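Serine-threonine phosphatase 2C (Toxoplasma gondii, PDB 2I44) binds calcium ions and probably removes phosphate from phosphoserine and phosphothreonine residues of proteins. Local coordinates at residues Ser82-Glu87 with Val113-Lys118; Val278-Gln283 with Ala292-Glu297; Met298-Gln303 with Asp311-Met316. One frame throughout, in Å; residues are numbered along the deposited sequence.

Contact 1 of 3, residues Ser82-Glu87 with Val113-Lys118; sequences SPAWQE and VDDMYK
The N-cap of helix 83-92 is supplied by S82, whose side chain meets D115 on the long helix 98-130, within the helical layer that covers one sheet of the PP2C β-sandwich. A chi1 of 167° swings the serine hydroxyl away from its own N, toward the carboxylate, while keeping it near the first turn of its helix. S82 OG donates to D115 OD2 over 3.2 Å, reaching that oxygen on its anti side and 18° out of the carboxylate plane. The same S82 OG accepts the capping bond from W85 N at 3.3 Å.

The remaining contact is with carbon. The methyl A84 CB lies 3.9 Å from D115 OD2, and P83 CD brushes the same oxygen at 4.4 Å. On the other helix, D115 CB comes within 3.7 Å of S82 OG, so the aspartate adds its methylene as well as its acid group. D115 OD1 is held separately, by Q111 NE2 one turn earlier, which leaves each carboxylate oxygen with a partner of its own. Beyond the pair, A84 rests on Q111 and A112, while W85 packs against L79 and I80 of helix 66-80 and V144 of strand 137-146.

Because S82 OG accepts a backbone N-H while donating its hydrogen to a carboxylate oxygen, the two bonds probably strengthen one another. A carboxylate beside the N-terminal turn of helix 83-92 would also be expected to interact favourably with that helix end.

Contact 2 of 3, residues Val278-Gln283 with Ala292-Glu297; sequences VEIAMQ and AQALVE
I280 and L295 form the centre of this interface, with the CB and CG2 side of the isoleucine laid against one branch of the leucine. I280 CB is 3.9 Å from L295 CD2, and I280 CG2 is 4.0 Å from the same methyl; the two side chains meet at a slant. I280 CG2 also touches A294 CB at 4.0 Å, so this one methyl rests against two successive residues of the opposite helix. It can do so because, with CG1 beside the backbone N (chi1 -65°), CG2 falls anti to that N and faces A294 and L295. The second leucine branch is occupied too: L295 CD1 meets A281 CB at 4.3 Å, a lighter touch.

Behind these side chains, the local axes of helices 274-286 and 291-305 approach to 8.6 Å, with 135° between their N-to-C directions. The backbones are nearest at I280 CA and L295 CA, 6.5 Å apart, where the alanines on either helix add no more than a methyl group.

The next shell is the antiparallel sheet on which both helices lie. L295 reaches I262 on strand 258-264 as well as A315 and T317 on strand 313-320. V278 settles on V260, L170 and C172, whereas V296 meets F27 of strand 22-29. Within its own helix, L295 O accepts a hydrogen bond from T299 OG1.

Since the contact between the segments is made entirely by aliphatic groups, it lacks directional bonds, and the mutual tilt of the helices probably depends on side-chain shape and on the sheet that both of them cover.

Contact 3 of 3, residues Met298-Gln303 with Asp311-Met316; sequences MTLAEQ and DNITAM. With CA (calcium ion), chain D.
I313 CD1 sits against two successive residues of helix 291-305 and makes the tight part of this contact. It lies 3.5 Å from T299 CG2 and 3.6 Å from L300 CD2, the I313 and L300 side chains lying alongside each other and pointing opposite ways. The isoleucine reaches the helix through an extended chain (chi2 174°) that carries its terminal methyl furthest forward. T299 presents carbon here because its OG1 is turned back to bond L295 O one turn earlier, leaving CG2 to face the strand. V296 backs the same isoleucine.

I313 begins strand 313-320, which runs antiparallel between strands 22-29 and 258-264 in one sheet of the PP2C sandwich; D311, just before it, belongs to the metal site.

Toward Q303 and D311 the direct packing gives way to water. One water donates to Q303 OE1 at 3.1 Å and accepts from D311 N at 3.2 Å, bridging segments whose side chains do not touch here. D311 turns its carboxylate away from the helix: OD2 binds the calcium ion at 2.3 Å, while OD1 accepts from a calcium-bound water at 2.8 Å. D266 and D60 also bind this ion. A further water on the metal donates to N312 O at 2.9 Å, tying the backbone ahead of the strand to the hydrated calcium.

Overall arrangement
Contacts 2 and 3 are buried neighbours that share helix 291-305, their centres about 10 Å apart. They touch directly, as where L295 CD1 of contact 2 packs on A315 CB of strand 313-320. Contact 1 lies on the opposite side of the chain's centre, its centre about 32 Å and 33 Å from those of contacts 2 and 3, among the helices over the other sheet, and is only partly buried. The chemistry follows position: contact 1 depends on a capping hydroxyl and a carboxylate, contact 2 is wholly aliphatic, and contact 3 grades from aliphatic packing to water and calcium. Contact 3 alone includes a metal ligand; contacts 1 and 2 lie away from the calcium sites.

Contact 1 of 3, residues Ser82-Glu87 with Val113-Lys118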
loop_
_atom_site.group_PDB
_atom_site.type_symbol
_atom_site.label_atom_id
_atom_site.label_comp_id
_atom_site.label_asym_id
_atom_site.label_seq_id
_atom_site.Cartn_x
_atom_site.Cartn_y
_atom_site.Cartn_z
ATOM N N SER A 82 10.944 10.921 11.158
ATOM C CA SER A 82 11.455 11.715 10.049
ATOM C C SER A 82 11.620 13.198 10.378
ATOM O O SER A 82 10.684 13.850 10.840
ATOM C CB SER A 82 10.524 11.585 8.852
ATOM O OG SER A 82 10.807 12.563 7.867
ATOM N N PRO A 83 12.823 13.749 10.145
ATOM C CA PRO A 83 13.033 15.168 10.433
ATOM C C PRO A 83 12.001 15.954 9.635
ATOM O O PRO A 83 11.567 17.030 10.038
ATOM C CB PRO A 83 14.456 15.404 9.943
ATOM C CG PRO A 83 15.121 14.085 10.250
ATOM C CD PRO A 83 14.083 13.096 9.748
ATOM N N ALA A 84 11.609 15.383 8.497
ATOM C CA ALA A 84 10.621 15.991 7.620
ATOM C C ALA A 84 9.273 16.017 8.331
ATOM O O ALA A 84 8.493 16.959 8.178
ATOM C CB ALA A 84 10.519 15.193 6.323
ATOM N N TRP A 85 9.001 14.974 9.106
ATOM C CA TRP A 85 7.749 14.902 9.840
ATOM C C TRP A 85 7.790 15.821 11.056
ATOM O O TRP A 85 6.764 16.357 11.470
ATOM C CB TRP A 85 7.454 13.463 10.273
ATOM C CG TRP A 85 6.124 13.335 10.945
ATOM C CD1 TRP A 85 5.892 13.225 12.284
ATOM C CD2 TRP A 85 4.835 13.351 10.314
ATOM N NE1 TRP A 85 4.539 13.171 12.531
ATOM C CE2 TRP A 85 3.867 13.245 11.341
ATOM C CE3 TRP A 85 4.405 13.447 8.983
ATOM C CZ2 TRP A 85 2.495 13.230 11.078
ATOM C CZ3 TRP A 85 3.036 13.433 8.720
ATOM C CH2 TRP A 85 2.098 13.323 9.768
ATOM N N GLN A 86 8.976 15.995 11.628
ATOM C CA GLN A 86 9.125 16.873 12.780
ATOM C C GLN A 86 8.734 18.270 12.322
ATOM O O GLN A 86 8.095 19.016 13.059
ATOM C CB GLN A 86 10.574 16.877 13.273
ATOM C CG GLN A 86 11.130 15.475 13.530
ATOM C CD GLN A 86 12.584 15.487 13.977
ATOM O OE1 GLN A 86 13.277 16.502 13.861
ATOM N NE2 GLN A 86 13.058 14.349 14.479
ATOM N N GLU A 87 9.107 18.611 11.091
ATOM C CA GLU A 87 8.770 19.916 10.540
ATOM C C GLU A 87 7.275 19.977 10.254
ATOM O O GLU A 87 6.688 21.057 10.245
ATOM C CB GLU A 87 9.559 20.197 9.255
ATOM C CG GLU A 87 11.039 19.905 9.366
ATOM C CD GLU A 87 11.880 20.686 8.369
ATOM O OE1 GLU A 87 11.386 20.993 7.256
ATOM O OE2 GLU A 87 13.046 20.986 8.703
ATOM N N VAL A 113 6.955 10.970 3.617
ATOM C CA VAL A 113 6.538 9.652 3.149
ATOM C C VAL A 113 7.724 8.997 2.455
ATOM O O VAL A 113 7.966 7.805 2.607
ATOM C CB VAL A 113 5.336 9.761 2.183
ATOM C CG1 VAL A 113 5.029 8.408 1.546
ATOM C CG2 VAL A 113 4.117 10.254 2.950
ATOM N N ASP A 114 8.479 9.794 1.711
ATOM C CA ASP A 114 9.642 9.272 1.018
ATOM C C ASP A 114 10.640 8.727 2.038
ATOM O O ASP A 114 11.183 7.631 1.866
ATOM C CB ASP A 114 10.306 10.365 0.178
ATOM C CG ASP A 114 11.234 9.792 -0.872
ATOM O OD1 ASP A 114 10.721 9.222 -1.855
ATOM O OD2 ASP A 114 12.470 9.893 -0.712
ATOM N N ASP A 115 10.881 9.500 3.094
ATOM C CA ASP A 115 11.807 9.097 4.152
ATOM C C ASP A 115 11.321 7.825 4.829
ATOM O O ASP A 115 12.110 6.933 5.137
ATOM C CB ASP A 115 11.933 10.199 5.203
ATOM C CG ASP A 115 12.790 11.352 4.737
ATOM O OD1 ASP A 115 13.283 11.298 3.593
ATOM O OD2 ASP A 115 12.972 12.317 5.516
HETATM N N MSE A 116 10.016 7.755 5.064
HETATM C CA MSE A 116 9.421 6.587 5.702
HETATM C C MSE A 116 9.710 5.305 4.922
HETATM O O MSE A 116 10.179 4.311 5.481
HETATM C CB MSE A 116 7.906 6.769 5.821
HETATM C CG MSE A 116 7.174 5.540 6.348
HETATM SE SE MSE A 116 5.224 5.722 6.312
HETATM C CE MSE A 116 4.913 5.160 4.497
ATOM N N TYR A 117 9.430 5.339 3.625
ATOM C CA TYR A 117 9.649 4.178 2.776
ATOM C C TYR A 117 11.090 3.692 2.797
ATOM O O TYR A 117 11.355 2.536 3.112
ATOM C CB TYR A 117 9.217 4.486 1.340
ATOM C CG TYR A 117 7.765 4.148 1.083
ATOM C CD1 TYR A 117 7.378 2.842 0.769
ATOM C CD2 TYR A 117 6.766 5.115 1.222
ATOM C CE1 TYR A 117 6.029 2.510 0.601
ATOM C CE2 TYR A 117 5.417 4.791 1.060
ATOM C CZ TYR A 117 5.057 3.487 0.749
ATOM O OH TYR A 117 3.727 3.170 0.572
ATOM N N LYS A 118 12.019 4.580 2.474
ATOM C CA LYS A 118 13.426 4.214 2.441
ATOM C C LYS A 118 13.985 3.779 3.789
ATOM O O LYS A 118 14.749 2.821 3.855
ATOM C CB LYS A 118 14.245 5.368 1.863
ATOM C CG LYS A 118 13.952 5.622 0.388
ATOM C CD LYS A 118 14.518 6.943 -0.084
ATOM C CE LYS A 118 14.224 7.176 -1.553
ATOM N NZ LYS A 118 14.440 8.597 -1.944
#

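Contact 2 of 3, residues Val278-Gln283 with Ala292-Glu297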
loop_
_atom_site.group_PDB
_atom_site.type_symbol
_atom_site.label_atom_id
_atom_site.label_comp_id
_atom_site.label_asym_id
_atom_site.label_seq_id
_atom_site.Cartn_x
_atom_site.Cartn_y
_atom_site.Cartn_z
ATOM N N VAL A 278 -15.792 1.138 -5.452
ATOM C CA VAL A 278 -16.408 2.297 -4.826
ATOM C C VAL A 278 -17.921 2.110 -4.702
ATOM O O VAL A 278 -18.501 2.375 -3.650
ATOM C CB VAL A 278 -16.109 3.576 -5.622
ATOM C CG1 VAL A 278 -16.926 4.732 -5.079
ATOM C CG2 VAL A 278 -14.627 3.893 -5.533
ATOM N N GLU A 279 -18.549 1.644 -5.775
ATOM C CA GLU A 279 -19.989 1.414 -5.777
ATOM C C GLU A 279 -20.388 0.443 -4.668
ATOM O O GLU A 279 -21.290 0.735 -3.880
ATOM C CB GLU A 279 -20.436 0.858 -7.129
ATOM C CG GLU A 279 -21.883 0.387 -7.144
ATOM C CD GLU A 279 -22.370 0.026 -8.536
ATOM O OE1 GLU A 279 -22.663 0.951 -9.323
ATOM O OE2 GLU A 279 -22.449 -1.181 -8.845
ATOM N N ILE A 280 -19.713 -0.706 -4.611
ATOM C CA ILE A 280 -19.993 -1.714 -3.595
ATOM C C ILE A 280 -19.813 -1.130 -2.196
ATOM O O ILE A 280 -20.651 -1.333 -1.318
ATOM C CB ILE A 280 -19.063 -2.937 -3.752
ATOM C CG1 ILE A 280 -19.359 -3.650 -5.076
ATOM C CG2 ILE A 280 -19.253 -3.905 -2.582
ATOM C CD1 ILE A 280 -18.438 -4.815 -5.360
ATOM N N ALA A 281 -18.715 -0.405 -1.998
ATOM C CA ALA A 281 -18.418 0.213 -0.712
ATOM C C ALA A 281 -19.436 1.308 -0.374
ATOM O O ALA A 281 -19.889 1.402 0.761
ATOM C CB ALA A 281 -17.007 0.798 -0.727
HETATM N N MSE A 282 -19.781 2.134 -1.357
HETATM C CA MSE A 282 -20.742 3.217 -1.148
HETATM C C MSE A 282 -22.117 2.666 -0.788
HETATM O O MSE A 282 -22.808 3.196 0.083
HETATM C CB MSE A 282 -20.860 4.079 -2.406
HETATM C CG MSE A 282 -19.687 5.015 -2.641
HETATM SE SE MSE A 282 -19.461 6.265 -1.193
HETATM C CE MSE A 282 -20.341 7.817 -1.988
ATOM N N GLN A 283 -22.512 1.595 -1.464
ATOM C CA GLN A 283 -23.804 0.990 -1.192
ATOM C C GLN A 283 -23.837 0.346 0.184
ATOM O O GLN A 283 -24.811 0.505 0.916
ATOM C CB GLN A 283 -24.159 -0.053 -2.252
ATOM C CG GLN A 283 -25.376 -0.887 -1.860
ATOM C CD GLN A 283 -26.139 -1.426 -3.052
ATOM O OE1 GLN A 283 -26.594 -0.661 -3.906
ATOM N NE2 GLN A 283 -26.294 -2.749 -3.113
ATOM N N ALA A 292 -15.898 -2.700 3.982
ATOM C CA ALA A 292 -14.706 -3.500 3.720
ATOM C C ALA A 292 -15.057 -4.978 3.610
ATOM O O ALA A 292 -14.494 -5.699 2.788
ATOM C CB ALA A 292 -13.668 -3.285 4.825
ATOM N N GLN A 293 -15.985 -5.435 4.440
ATOM C CA GLN A 293 -16.375 -6.832 4.386
ATOM C C GLN A 293 -17.147 -7.076 3.099
ATOM O O GLN A 293 -17.014 -8.128 2.471
ATOM C CB GLN A 293 -17.239 -7.197 5.591
ATOM C CG GLN A 293 -17.639 -8.660 5.634
ATOM C CD GLN A 293 -18.630 -8.943 6.740
ATOM O OE1 GLN A 293 -19.689 -8.321 6.807
ATOM N NE2 GLN A 293 -18.294 -9.879 7.613
ATOM N N ALA A 294 -17.953 -6.097 2.707
ATOM C CA ALA A 294 -18.735 -6.218 1.486
ATOM C C ALA A 294 -17.786 -6.408 0.302
ATOM O O ALA A 294 -18.007 -7.269 -0.545
ATOM C CB ALA A 294 -19.598 -4.978 1.284
ATOM N N LEU A 295 -16.724 -5.610 0.256
ATOM C CA LEU A 295 -15.746 -5.708 -0.825
ATOM C C LEU A 295 -15.087 -7.083 -0.876
ATOM O O LEU A 295 -14.889 -7.639 -1.953
ATOM C CB LEU A 295 -14.665 -4.633 -0.668
ATOM C CG LEU A 295 -15.056 -3.208 -1.058
ATOM C CD1 LEU A 295 -13.958 -2.234 -0.674
ATOM C CD2 LEU A 295 -15.318 -3.159 -2.551
ATOM N N VAL A 296 -14.743 -7.632 0.285
ATOM C CA VAL A 296 -14.097 -8.938 0.316
ATOM C C VAL A 296 -15.062 -10.079 -0.024
ATOM O O VAL A 296 -14.754 -10.928 -0.864
ATOM C CB VAL A 296 -13.440 -9.214 1.697
ATOM C CG1 VAL A 296 -12.907 -10.646 1.754
ATOM C CG2 VAL A 296 -12.305 -8.219 1.942
ATOM N N GLU A 297 -16.230 -10.095 0.610
ATOM C CA GLU A 297 -17.193 -11.165 0.355
ATOM C C GLU A 297 -17.706 -11.167 -1.090
ATOM O O GLU A 297 -17.881 -12.232 -1.681
ATOM C CB GLU A 297 -18.351 -11.079 1.357
ATOM C CG GLU A 297 -17.863 -11.062 2.806
ATOM C CD GLU A 297 -18.949 -11.366 3.824
ATOM O OE1 GLU A 297 -20.071 -10.837 3.676
ATOM O OE2 GLU A 297 -18.675 -12.127 4.781
#

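Contact 3 of 3, residues Met298-Gln303 with Asp311-Met316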
loop_
_atom_site.group_PDB
_atom_site.type_symbol
_atom_site.label_atom_id
_atom_site.label_comp_id
_atom_site.label_asym_id
_atom_site.label_seq_id
_atom_site.Cartn_x
_atom_site.Cartn_y
_atom_site.Cartn_z
HETATM N N MSE A 298 -17.925 -9.979 -1.653
HETATM C CA MSE A 298 -18.390 -9.844 -3.033
HETATM C C MSE A 298 -17.340 -10.413 -3.989
HETATM O O MSE A 298 -17.673 -11.084 -4.965
HETATM C CB MSE A 298 -18.622 -8.370 -3.381
HETATM C CG MSE A 298 -19.790 -7.701 -2.672
HETATM SE SE MSE A 298 -21.481 -8.130 -3.456
HETATM C CE MSE A 298 -21.673 -6.606 -4.616
ATOM N N THR A 299 -16.072 -10.129 -3.700
ATOM C CA THR A 299 -14.959 -10.600 -4.512
ATOM C C THR A 299 -14.851 -12.116 -4.448
ATOM O O THR A 299 -14.645 -12.771 -5.468
ATOM C CB THR A 299 -13.628 -9.972 -4.035
ATOM O OG1 THR A 299 -13.676 -8.556 -4.251
ATOM C CG2 THR A 299 -12.438 -10.562 -4.790
ATOM N N LEU A 300 -14.995 -12.669 -3.246
ATOM C CA LEU A 300 -14.923 -14.109 -3.048
ATOM C C LEU A 300 -16.067 -14.833 -3.759
ATOM O O LEU A 300 -15.870 -15.902 -4.336
ATOM C CB LEU A 300 -14.936 -14.433 -1.552
ATOM C CG LEU A 300 -13.648 -14.105 -0.787
ATOM C CD1 LEU A 300 -13.870 -14.194 0.718
ATOM C CD2 LEU A 300 -12.561 -15.071 -1.218
ATOM N N ALA A 301 -17.257 -14.247 -3.724
ATOM C CA ALA A 301 -18.410 -14.845 -4.383
ATOM C C ALA A 301 -18.167 -14.910 -5.890
ATOM O O ALA A 301 -18.429 -15.927 -6.527
ATOM C CB ALA A 301 -19.660 -14.028 -4.088
ATOM N N GLU A 302 -17.657 -13.819 -6.454
ATOM C CA GLU A 302 -17.377 -13.752 -7.883
ATOM C C GLU A 302 -16.334 -14.787 -8.279
ATOM O O GLU A 302 -16.447 -15.431 -9.326
ATOM C CB GLU A 302 -16.877 -12.357 -8.258
ATOM C CG GLU A 302 -16.535 -12.182 -9.733
ATOM C CD GLU A 302 -17.699 -12.525 -10.651
ATOM O OE1 GLU A 302 -18.861 -12.294 -10.253
ATOM O OE2 GLU A 302 -17.455 -13.016 -11.772
ATOM N N GLN A 303 -15.314 -14.945 -7.442
ATOM C CA GLN A 303 -14.266 -15.907 -7.723
ATOM C C GLN A 303 -14.830 -17.329 -7.746
ATOM O O GLN A 303 -14.455 -18.129 -8.609
ATOM C CB GLN A 303 -13.146 -15.781 -6.687
ATOM C CG GLN A 303 -12.269 -14.523 -6.842
ATOM C CD GLN A 303 -11.326 -14.573 -8.042
ATOM O OE1 GLN A 303 -10.132 -14.285 -7.914
ATOM N NE2 GLN A 303 -11.853 -14.919 -9.208
ATOM N N ASP A 311 -7.214 -15.319 -4.133
ATOM C CA ASP A 311 -5.958 -14.907 -3.519
ATOM C C ASP A 311 -6.274 -14.324 -2.141
ATOM O O ASP A 311 -7.444 -14.185 -1.793
ATOM C CB ASP A 311 -5.302 -13.842 -4.401
ATOM C CG ASP A 311 -3.994 -13.332 -3.829
ATOM O OD1 ASP A 311 -3.344 -14.077 -3.062
ATOM O OD2 ASP A 311 -3.609 -12.190 -4.156
ATOM N N ASN A 312 -5.256 -13.998 -1.343
ATOM C CA ASN A 312 -5.543 -13.363 -0.056
ATOM C C ASN A 312 -6.225 -12.064 -0.498
ATOM O O ASN A 312 -5.849 -11.489 -1.527
ATOM C CB ASN A 312 -4.266 -12.978 0.714
ATOM C CG ASN A 312 -3.496 -14.170 1.250
ATOM O OD1 ASN A 312 -4.053 -15.240 1.501
ATOM N ND2 ASN A 312 -2.203 -13.973 1.459
ATOM N N ILE A 313 -7.215 -11.604 0.261
ATOM C CA ILE A 313 -7.923 -10.376 -0.075
ATOM C C ILE A 313 -8.032 -9.503 1.161
ATOM O O ILE A 313 -8.467 -9.957 2.216
ATOM C CB ILE A 313 -9.356 -10.651 -0.588
ATOM C CG1 ILE A 313 -9.339 -11.736 -1.666
ATOM C CG2 ILE A 313 -9.952 -9.366 -1.164
ATOM C CD1 ILE A 313 -10.723 -12.163 -2.129
ATOM N N THR A 314 -7.630 -8.247 1.021
ATOM C CA THR A 314 -7.690 -7.293 2.114
ATOM C C THR A 314 -8.202 -5.964 1.593
ATOM O O THR A 314 -7.733 -5.463 0.563
ATOM C CB THR A 314 -6.303 -7.088 2.752
ATOM O OG1 THR A 314 -5.899 -8.301 3.396
ATOM C CG2 THR A 314 -6.330 -5.962 3.779
ATOM N N ALA A 315 -9.167 -5.399 2.306
ATOM C CA ALA A 315 -9.738 -4.120 1.924
ATOM C C ALA A 315 -9.884 -3.221 3.151
ATOM O O ALA A 315 -10.304 -3.664 4.216
ATOM C CB ALA A 315 -11.094 -4.328 1.257
HETATM N N MSE A 316 -9.501 -1.962 2.992
HETATM C CA MSE A 316 -9.595 -0.977 4.056
HETATM C C MSE A 316 -10.363 0.176 3.426
HETATM O O MSE A 316 -9.908 0.761 2.446
HETATM C CB MSE A 316 -8.190 -0.515 4.483
HETATM C CG MSE A 316 -8.163 0.495 5.635
HETATM SE SE MSE A 316 -6.358 1.098 6.100
HETATM C CE MSE A 316 -5.837 -0.391 7.210
HETATM CA CA CA D . -1.841 -10.815 -3.604
HETATM O O HOH W 1 -8.791 -12.919 -5.484
HETATM O O HOH W 2 -1.049 -12.480 -2.602
HETATM O O HOH W 3 -3.272 -10.231 -1.872
HETATM O O HOH W 4 -0.526 -10.777 -5.019
#